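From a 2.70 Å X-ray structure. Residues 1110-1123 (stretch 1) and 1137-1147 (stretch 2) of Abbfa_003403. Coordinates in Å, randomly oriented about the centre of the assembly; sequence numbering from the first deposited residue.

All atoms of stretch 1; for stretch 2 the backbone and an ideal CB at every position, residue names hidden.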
ATOM      1  N   ALA A1110     -35.107  39.829  -2.522  1.00 38.66           N
ATOM      2  CA  ALA A1110     -35.212  41.195  -2.997  1.00 39.83           C
ATOM      3  C   ALA A1110     -33.818  41.713  -3.292  1.00 41.10           C
ATOM      4  O   ALA A1110     -32.953  41.681  -2.418  1.00 46.52           O
ATOM      5  CB  ALA A1110     -35.904  42.066  -1.974  1.00 33.35           C
ATOM      6  N   ILE A1111     -33.595  42.181  -4.516  1.00 37.59           N
ATOM      7  CA  ILE A1111     -32.272  42.669  -4.901  1.00 37.60           C
ATOM      8  C   ILE A1111     -31.791  43.767  -3.960  1.00 40.37           C
ATOM      9  O   ILE A1111     -30.608  43.815  -3.608  1.00 40.71           O
ATOM     10  CB  ILE A1111     -32.255  43.173  -6.357  1.00 38.77           C
ATOM     11  CG1 ILE A1111     -31.953  42.005  -7.287  1.00 41.93           C
ATOM     12  CG2 ILE A1111     -31.184  44.175  -6.570  1.00 46.32           C
ATOM     13  CD1 ILE A1111     -31.390  42.407  -8.603  1.00 39.96           C
ATOM     14  N   GLU A1112     -32.710  44.614  -3.515  1.00 39.29           N
ATOM     15  CA  GLU A1112     -32.352  45.696  -2.602  1.00 47.19           C
ATOM     16  C   GLU A1112     -31.750  45.123  -1.301  1.00 50.05           C
ATOM     17  O   GLU A1112     -30.748  45.640  -0.791  1.00 50.94           O
ATOM     18  CB  GLU A1112     -33.573  46.596  -2.318  1.00 36.70           C
ATOM     19  CG  GLU A1112     -34.120  47.391  -3.559  1.00 57.22           C
ATOM     20  CD  GLU A1112     -35.247  46.674  -4.368  1.00 66.26           C
ATOM     21  OE1 GLU A1112     -35.443  45.444  -4.210  1.00 61.71           O
ATOM     22  OE2 GLU A1112     -35.941  47.350  -5.174  1.00 63.96           O
ATOM     23  N   GLU A1113     -32.314  44.027  -0.800  1.00 46.84           N
ATOM     24  CA  GLU A1113     -31.838  43.440   0.454  1.00 54.67           C
ATOM     25  C   GLU A1113     -30.541  42.674   0.246  1.00 50.64           C
ATOM     26  O   GLU A1113     -29.622  42.737   1.060  1.00 58.86           O
ATOM     27  CB  GLU A1113     -32.899  42.522   1.066  1.00 64.37           C
ATOM     28  CG  GLU A1113     -34.125  43.244   1.585  1.00 78.34           C
ATOM     29  CD  GLU A1113     -33.774  44.369   2.544  1.00102.15           C
ATOM     30  OE1 GLU A1113     -32.821  44.204   3.338  1.00110.49           O
ATOM     31  OE2 GLU A1113     -34.452  45.419   2.507  1.00110.89           O
ATOM     32  N   MET A1114     -30.494  41.936  -0.851  1.00 48.36           N
ATOM     33  CA  MET A1114     -29.293  41.241  -1.313  1.00 44.34           C
ATOM     34  C   MET A1114     -28.097  42.194  -1.301  1.00 40.83           C
ATOM     35  O   MET A1114     -27.027  41.872  -0.791  1.00 43.28           O
ATOM     36  CB  MET A1114     -29.542  40.692  -2.725  1.00 26.77           C
ATOM     37  CG  MET A1114     -28.649  39.604  -3.203  1.00 24.91           C
ATOM     38  SD  MET A1114     -29.230  38.950  -4.800  1.00 30.19           S
ATOM     39  CE  MET A1114     -30.909  38.485  -4.383  1.00 24.14           C
ATOM     40  N   ALA A1115     -28.310  43.385  -1.852  1.00 35.32           N
ATOM     41  CA  ALA A1115     -27.254  44.370  -2.021  1.00 36.00           C
ATOM     42  C   ALA A1115     -26.708  44.900  -0.686  1.00 46.43           C
ATOM     43  O   ALA A1115     -25.488  44.932  -0.484  1.00 46.63           O
ATOM     44  CB  ALA A1115     -27.759  45.519  -2.881  1.00 34.88           C
ATOM     45  N   THR A1116     -27.606  45.327   0.204  1.00 49.09           N
ATOM     46  CA  THR A1116     -27.221  45.738   1.543  1.00 36.51           C
ATOM     47  C   THR A1116     -26.404  44.657   2.247  1.00 43.47           C
ATOM     48  O   THR A1116     -25.360  44.932   2.828  1.00 46.33           O
ATOM     49  CB  THR A1116     -28.448  46.070   2.413  1.00 47.48           C
ATOM     50  OG1 THR A1116     -29.181  47.145   1.821  1.00 46.34           O
ATOM     51  CG2 THR A1116     -28.011  46.465   3.816  1.00 41.18           C
ATOM     52  N   LEU A1117     -26.887  43.421   2.191  1.00 39.06           N
ATOM     53  CA  LEU A1117     -26.194  42.308   2.825  1.00 38.97           C
ATOM     54  C   LEU A1117     -24.779  42.142   2.280  1.00 41.94           C
ATOM     55  O   LEU A1117     -23.828  41.982   3.054  1.00 51.77           O
ATOM     56  CB  LEU A1117     -26.968  41.007   2.625  1.00 42.14           C
ATOM     57  CG  LEU A1117     -26.270  39.810   3.268  1.00 43.79           C
ATOM     58  CD1 LEU A1117     -26.296  40.016   4.769  1.00 45.39           C
ATOM     59  CD2 LEU A1117     -26.908  38.479   2.871  1.00 38.24           C
ATOM     60  N   TYR A1118     -24.651  42.177   0.951  1.00 31.99           N
ATOM     61  CA  TYR A1118     -23.353  41.985   0.295  1.00 37.80           C
ATOM     62  C   TYR A1118     -22.427  43.163   0.576  1.00 47.84           C
ATOM     63  O   TYR A1118     -21.241  42.962   0.857  1.00 47.87           O
ATOM     64  CB  TYR A1118     -23.506  41.783  -1.223  1.00 27.45           C
ATOM     65  CG  TYR A1118     -24.247  40.520  -1.606  1.00 33.11           C
ATOM     66  CD1 TYR A1118     -24.525  39.530  -0.663  1.00 31.40           C
ATOM     67  CD2 TYR A1118     -24.672  40.313  -2.907  1.00 37.45           C
ATOM     68  CE1 TYR A1118     -25.199  38.391  -0.998  1.00 25.06           C
ATOM     69  CE2 TYR A1118     -25.352  39.152  -3.260  1.00 29.04           C
ATOM     70  CZ  TYR A1118     -25.616  38.206  -2.299  1.00 28.41           C
ATOM     71  OH  TYR A1118     -26.303  37.070  -2.654  1.00 32.17           O
ATOM     72  N   ILE A1119     -22.968  44.382   0.506  1.00 45.45           N
ATOM     73  CA  ILE A1119     -22.190  45.581   0.817  1.00 42.08           C
ATOM     74  C   ILE A1119     -21.542  45.501   2.197  1.00 39.87           C
ATOM     75  O   ILE A1119     -20.369  45.829   2.347  1.00 51.01           O
ATOM     76  CB  ILE A1119     -23.044  46.852   0.741  1.00 38.52           C
ATOM     77  CG1 ILE A1119     -23.158  47.310  -0.708  1.00 34.77           C
ATOM     78  CG2 ILE A1119     -22.416  47.959   1.539  1.00 38.59           C
ATOM     79  CD1 ILE A1119     -24.101  48.465  -0.902  1.00 40.17           C
ATOM     80  N   ALA A1120     -22.285  45.044   3.196  1.00 36.92           N
ATOM     81  CA  ALA A1120     -21.704  44.842   4.523  1.00 38.68           C
ATOM     82  C   ALA A1120     -20.573  43.812   4.470  1.00 56.64           C
ATOM     83  O   ALA A1120     -19.530  44.021   5.086  1.00 62.23           O
ATOM     84  CB  ALA A1120     -22.764  44.417   5.520  1.00 39.87           C
ATOM     85  N   GLU A1121     -20.762  42.711   3.737  1.00 45.65           N
ATOM     86  CA  GLU A1121     -19.673  41.738   3.567  1.00 45.86           C
ATOM     87  C   GLU A1121     -18.444  42.364   2.889  1.00 45.29           C
ATOM     88  O   GLU A1121     -17.312  42.064   3.262  1.00 46.59           O
ATOM     89  CB  GLU A1121     -20.137  40.510   2.769  1.00 31.14           C
ATOM     90  CG  GLU A1121     -20.768  39.396   3.622  1.00 42.64           C
ATOM     91  CD  GLU A1121     -19.775  38.722   4.579  1.00 58.63           C
ATOM     92  OE1 GLU A1121     -18.674  38.330   4.128  1.00 64.65           O
ATOM     93  OE2 GLU A1121     -20.092  38.583   5.784  1.00 64.29           O
ATOM     94  N   MET A1122     -18.677  43.231   1.905  1.00 39.35           N
ATOM     95  CA  MET A1122     -17.598  43.899   1.189  1.00 36.71           C
ATOM     96  C   MET A1122     -16.835  44.850   2.116  1.00 45.67           C
ATOM     97  O   MET A1122     -15.603  44.901   2.111  1.00 49.68           O
ATOM     98  CB  MET A1122     -18.142  44.673  -0.010  1.00 32.30           C
ATOM     99  CG  MET A1122     -18.776  43.826  -1.113  1.00 30.10           C
ATOM    100  SD  MET A1122     -19.718  44.887  -2.252  1.00 39.35           S
ATOM    101  CE  MET A1122     -18.435  45.981  -2.865  1.00 30.74           C
ATOM    102  N   GLN A1123     -17.565  45.602   2.925  1.00 49.83           N
ATOM    103  CA  GLN A1123     -16.931  46.614   3.757  1.00 53.14           C
ATOM    104  C   GLN A1123     -16.108  46.039   4.931  1.00 54.30           C
ATOM    105  O   GLN A1123     -15.354  46.772   5.562  1.00 64.81           O
ATOM    106  CB  GLN A1123     -17.987  47.602   4.246  1.00 42.38           C
ATOM    107  CG  GLN A1123     -18.283  48.647   3.167  1.00 50.40           C
ATOM    108  CD  GLN A1123     -19.277  49.725   3.582  1.00 59.11           C
ATOM    109  OE1 GLN A1123     -20.246  49.472   4.314  1.00 60.01           O
ATOM    110  NE2 GLN A1123     -19.035  50.945   3.108  1.00 59.20           N
ATOM    111  N   UNK A1137     -24.380  38.298 -16.564  1.00 32.11           N
ATOM    112  CA  UNK A1137     -25.838  38.146 -16.505  1.00 34.01           C
ATOM    113  C   UNK A1137     -26.426  38.919 -15.300  1.00 30.80           C
ATOM    114  O   UNK A1137     -26.134  40.104 -15.097  1.00 32.93           O
ATOM    115  CB  UNK A1137     -26.208  36.664 -16.416  1.00 34.01           C
ATOM    116  N   UNK A1138     -27.219  38.232 -14.492  1.00 17.05           N
ATOM    117  CA  UNK A1138     -27.888  38.820 -13.329  1.00 23.23           C
ATOM    118  C   UNK A1138     -26.904  39.453 -12.323  1.00 26.64           C
ATOM    119  O   UNK A1138     -27.235  40.426 -11.637  1.00 24.72           O
ATOM    120  CB  UNK A1138     -28.720  37.747 -12.624  1.00 23.23           C
ATOM    121  N   UNK A1139     -25.686  38.917 -12.257  1.00 22.16           N
ATOM    122  CA  UNK A1139     -24.634  39.543 -11.466  1.00 24.44           C
ATOM    123  C   UNK A1139     -24.470  41.034 -11.767  1.00 30.98           C
ATOM    124  O   UNK A1139     -24.362  41.848 -10.849  1.00 32.65           O
ATOM    125  CB  UNK A1139     -23.308  38.821 -11.712  1.00 24.44           C
ATOM    126  N   UNK A1140     -24.457  41.383 -13.056  1.00 26.19           N
ATOM    127  CA  UNK A1140     -24.475  42.769 -13.486  1.00 33.84           C
ATOM    128  C   UNK A1140     -25.591  43.591 -12.853  1.00 38.44           C
ATOM    129  O   UNK A1140     -25.356  44.742 -12.457  1.00 40.72           O
ATOM    130  CB  UNK A1140     -24.603  42.827 -15.010  1.00 33.84           C
ATOM    131  N   UNK A1141     -26.794  43.013 -12.736  1.00 31.20           N
ATOM    132  CA  UNK A1141     -27.928  43.727 -12.132  1.00 22.50           C
ATOM    133  C   UNK A1141     -27.737  43.957 -10.625  1.00 29.28           C
ATOM    134  O   UNK A1141     -28.054  45.025 -10.118  1.00 31.74           O
ATOM    135  CB  UNK A1141     -29.221  42.945 -12.372  1.00 22.50           C
ATOM    136  N   UNK A1142     -27.220  42.957  -9.915  1.00 27.69           N
ATOM    137  CA  UNK A1142     -26.828  43.126  -8.518  1.00 23.21           C
ATOM    138  C   UNK A1142     -25.829  44.263  -8.368  1.00 37.39           C
ATOM    139  O   UNK A1142     -26.031  45.159  -7.534  1.00 32.74           O
ATOM    140  CB  UNK A1142     -26.235  41.828  -7.967  1.00 23.21           C
ATOM    141  N   UNK A1143     -24.778  44.242  -9.197  1.00 23.54           N
ATOM    142  CA  UNK A1143     -23.754  45.297  -9.209  1.00 24.63           C
ATOM    143  C   UNK A1143     -24.344  46.685  -9.357  1.00 29.14           C
ATOM    144  O   UNK A1143     -23.893  47.634  -8.713  1.00 27.99           O
ATOM    145  CB  UNK A1143     -22.757  45.050 -10.343  1.00 24.63           C
ATOM    146  N   UNK A1144     -25.354  46.795 -10.213  1.00 33.21           N
ATOM    147  CA  UNK A1144     -26.025  48.064 -10.445  1.00 30.21           C
ATOM    148  C   UNK A1144     -26.662  48.540  -9.155  1.00 32.53           C
ATOM    149  O   UNK A1144     -26.456  49.686  -8.747  1.00 33.71           O
ATOM    150  CB  UNK A1144     -27.073  47.938 -11.552  1.00 30.21           C
ATOM    151  N   UNK A1145     -27.407  47.653  -8.494  1.00 31.24           N
ATOM    152  CA  UNK A1145     -28.103  48.039  -7.264  1.00 41.26           C
ATOM    153  C   UNK A1145     -27.120  48.299  -6.113  1.00 39.89           C
ATOM    154  O   UNK A1145     -27.348  49.170  -5.271  1.00 36.38           O
ATOM    155  CB  UNK A1145     -29.099  46.950  -6.862  1.00 41.26           C
ATOM    156  N   UNK A1146     -26.021  47.555  -6.083  1.00 35.87           N
ATOM    157  CA  UNK A1146     -24.992  47.815  -5.088  1.00 37.56           C
ATOM    158  C   UNK A1146     -24.378  49.188  -5.327  1.00 39.63           C
ATOM    159  O   UNK A1146     -24.162  49.937  -4.371  1.00 43.39           O
ATOM    160  CB  UNK A1146     -23.915  46.729  -5.124  1.00 37.56           C
ATOM    161  N   UNK A1147     -24.138  49.536  -6.591  1.00 33.81           N
ATOM    162  CA  UNK A1147     -23.659  50.880  -6.916  1.00 42.06           C
ATOM    163  C   UNK A1147     -24.632  51.943  -6.448  1.00 51.21           C
ATOM    164  O   UNK A1147     -24.223  52.936  -5.861  1.00 62.36           O
ATOM    165  CB  UNK A1147     -23.427  51.016  -8.422  1.00 42.06           C
TER

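Stretch 1 is helical from Ile1111 onward, and its axis passes 8.9 Å from that of the helix in stretch 2, at an angle of 73°.

Position 1137 has a positive phi (54°, with psi -128°), which glycine adopts most readily, and its ideal CB meets nothing of stretch 1. The residue is nevertheless Cys1137.

At 1138 the CA-to-CB bond points sideways, and no atom of stretch 1 lies within 5.5 Å of CB. A short side chain would stop well before the Ile1111 and Met1114 side chains; a long apolar one, aliphatic or aromatic, could reach them. Phe1138, with chi1 in t, does so: its CZ lies 3.5 Å from Ile1111 CD1.

Positions 1139 and 1140 are out of reach and have ordinary helical angles, so stretch 1 sets no preference. At 1140 an ideal CB would be crowded by the carbonyl oxygen of 1137, at 3.1 Å, which favours a residue without one. Both are glycine, Gly1139 and Gly1140.

At 1141 the ideal CB points sideways, 4.4 Å from Ile1111 CD1. Small or apolar residues would suit; Ala1141 adds just this methyl contact.

Position 1142 also points sideways, but Met1114 SD, Ile1111 CD1 and Tyr1118 CE2 lie 5.2 to 5.5 Å from its CB, an apolar setting for leucine, isoleucine or methionine. It is Ile1142: CD1 packs 3.6 Å from Met1114 SD, while CG2 lies 4.2 Å from Tyr1118 CD2, at the edge of the ring.

Position 1143 points away and 1144 is out of reach, leaving both undetermined by stretch 1. They are Ala1143 and Tyr1144.

At 1145 CB points toward stretch 1 and is tight against Ile1111 CG2, at 3.5 Å, with Ala1115 CB also near. An apolar residue would fit, as would a longer polar one whose methylenes cover these methyls. Glu1145 takes the second course: its CG lies 3.7 Å from Ala1115 CB, and its OE2 is 3.7 Å from Glu1112 CG, without a hydrogen bond across the stretches.

At 1146 CA-to-CB points sideways, along a hollow lined by Ala1115, Tyr1118, Ile1119 and Met1122, where a branched or long aliphatic side chain would fit. Ile1146 is the knob in this hole. Its CG1 lies 3.6 Å from Ala1115 CB, its CG2 3.7 Å from Ile1119 CG1, and its CD1 4.0 Å from Tyr1118 CB.

Position 1147 points away; many residues would serve. Ser1147 OG donates a hydrogen bond to Ala1143 O (2.7 Å), one turn back.

Stretch 2 (1137-1147) CFGGAIAYEIS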
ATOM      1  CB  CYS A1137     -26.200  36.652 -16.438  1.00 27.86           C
ATOM      2  SG  CYS A1137     -27.954  36.219 -16.681  1.00 34.73           S
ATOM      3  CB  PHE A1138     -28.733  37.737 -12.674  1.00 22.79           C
ATOM      4  CG  PHE A1138     -29.528  38.189 -11.497  1.00 29.78           C
ATOM      5  CD1 PHE A1138     -30.610  39.030 -11.657  1.00 31.09           C
ATOM      6  CD2 PHE A1138     -29.228  37.716 -10.224  1.00 27.98           C
ATOM      7  CE1 PHE A1138     -31.357  39.432 -10.561  1.00 34.21           C
ATOM      8  CE2 PHE A1138     -29.974  38.103  -9.128  1.00 25.53           C
ATOM      9  CZ  PHE A1138     -31.040  38.962  -9.297  1.00 25.76           C
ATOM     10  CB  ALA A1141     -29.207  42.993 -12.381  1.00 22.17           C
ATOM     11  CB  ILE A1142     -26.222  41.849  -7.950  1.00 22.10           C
ATOM     12  CG1 ILE A1142     -27.280  40.744  -7.918  1.00 21.45           C
ATOM     13  CG2 ILE A1142     -25.651  42.091  -6.573  1.00 23.14           C
ATOM     14  CD1 ILE A1142     -26.780  39.435  -7.408  1.00 20.53           C
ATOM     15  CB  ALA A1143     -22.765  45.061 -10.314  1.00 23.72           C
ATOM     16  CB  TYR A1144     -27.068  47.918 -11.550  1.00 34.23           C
ATOM     17  CG  TYR A1144     -27.668  49.215 -12.068  1.00 33.82           C
ATOM     18  CD1 TYR A1144     -26.916  50.096 -12.840  1.00 37.08           C
ATOM     19  CD2 TYR A1144     -28.998  49.526 -11.834  1.00 30.37           C
ATOM     20  CE1 TYR A1144     -27.464  51.266 -13.336  1.00 40.01           C
ATOM     21  CE2 TYR A1144     -29.564  50.689 -12.331  1.00 32.49           C
ATOM     22  CZ  TYR A1144     -28.795  51.559 -13.076  1.00 42.93           C
ATOM     23  OH  TYR A1144     -29.359  52.720 -13.569  1.00 44.65           O
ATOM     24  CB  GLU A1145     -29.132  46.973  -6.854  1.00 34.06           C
ATOM     25  CG  GLU A1145     -29.776  47.211  -5.485  1.00 32.29           C
ATOM     26  CD  GLU A1145     -30.585  48.514  -5.412  1.00 43.69           C
ATOM     27  OE1 GLU A1145     -30.994  49.043  -6.476  1.00 41.46           O
ATOM     28  OE2 GLU A1145     -30.818  49.001  -4.282  1.00 43.69           O
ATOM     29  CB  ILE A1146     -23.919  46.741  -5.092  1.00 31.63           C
ATOM     30  CG1 ILE A1146     -24.463  45.498  -4.401  1.00 29.31           C
ATOM     31  CG2 ILE A1146     -22.706  47.203  -4.346  1.00 32.64           C
ATOM     32  CD1 ILE A1146     -23.472  44.392  -4.312  1.00 31.20           C
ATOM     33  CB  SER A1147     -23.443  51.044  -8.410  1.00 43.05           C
ATOM     34  OG  SER A1147     -22.600  50.033  -8.907  1.00 44.50           O
TER
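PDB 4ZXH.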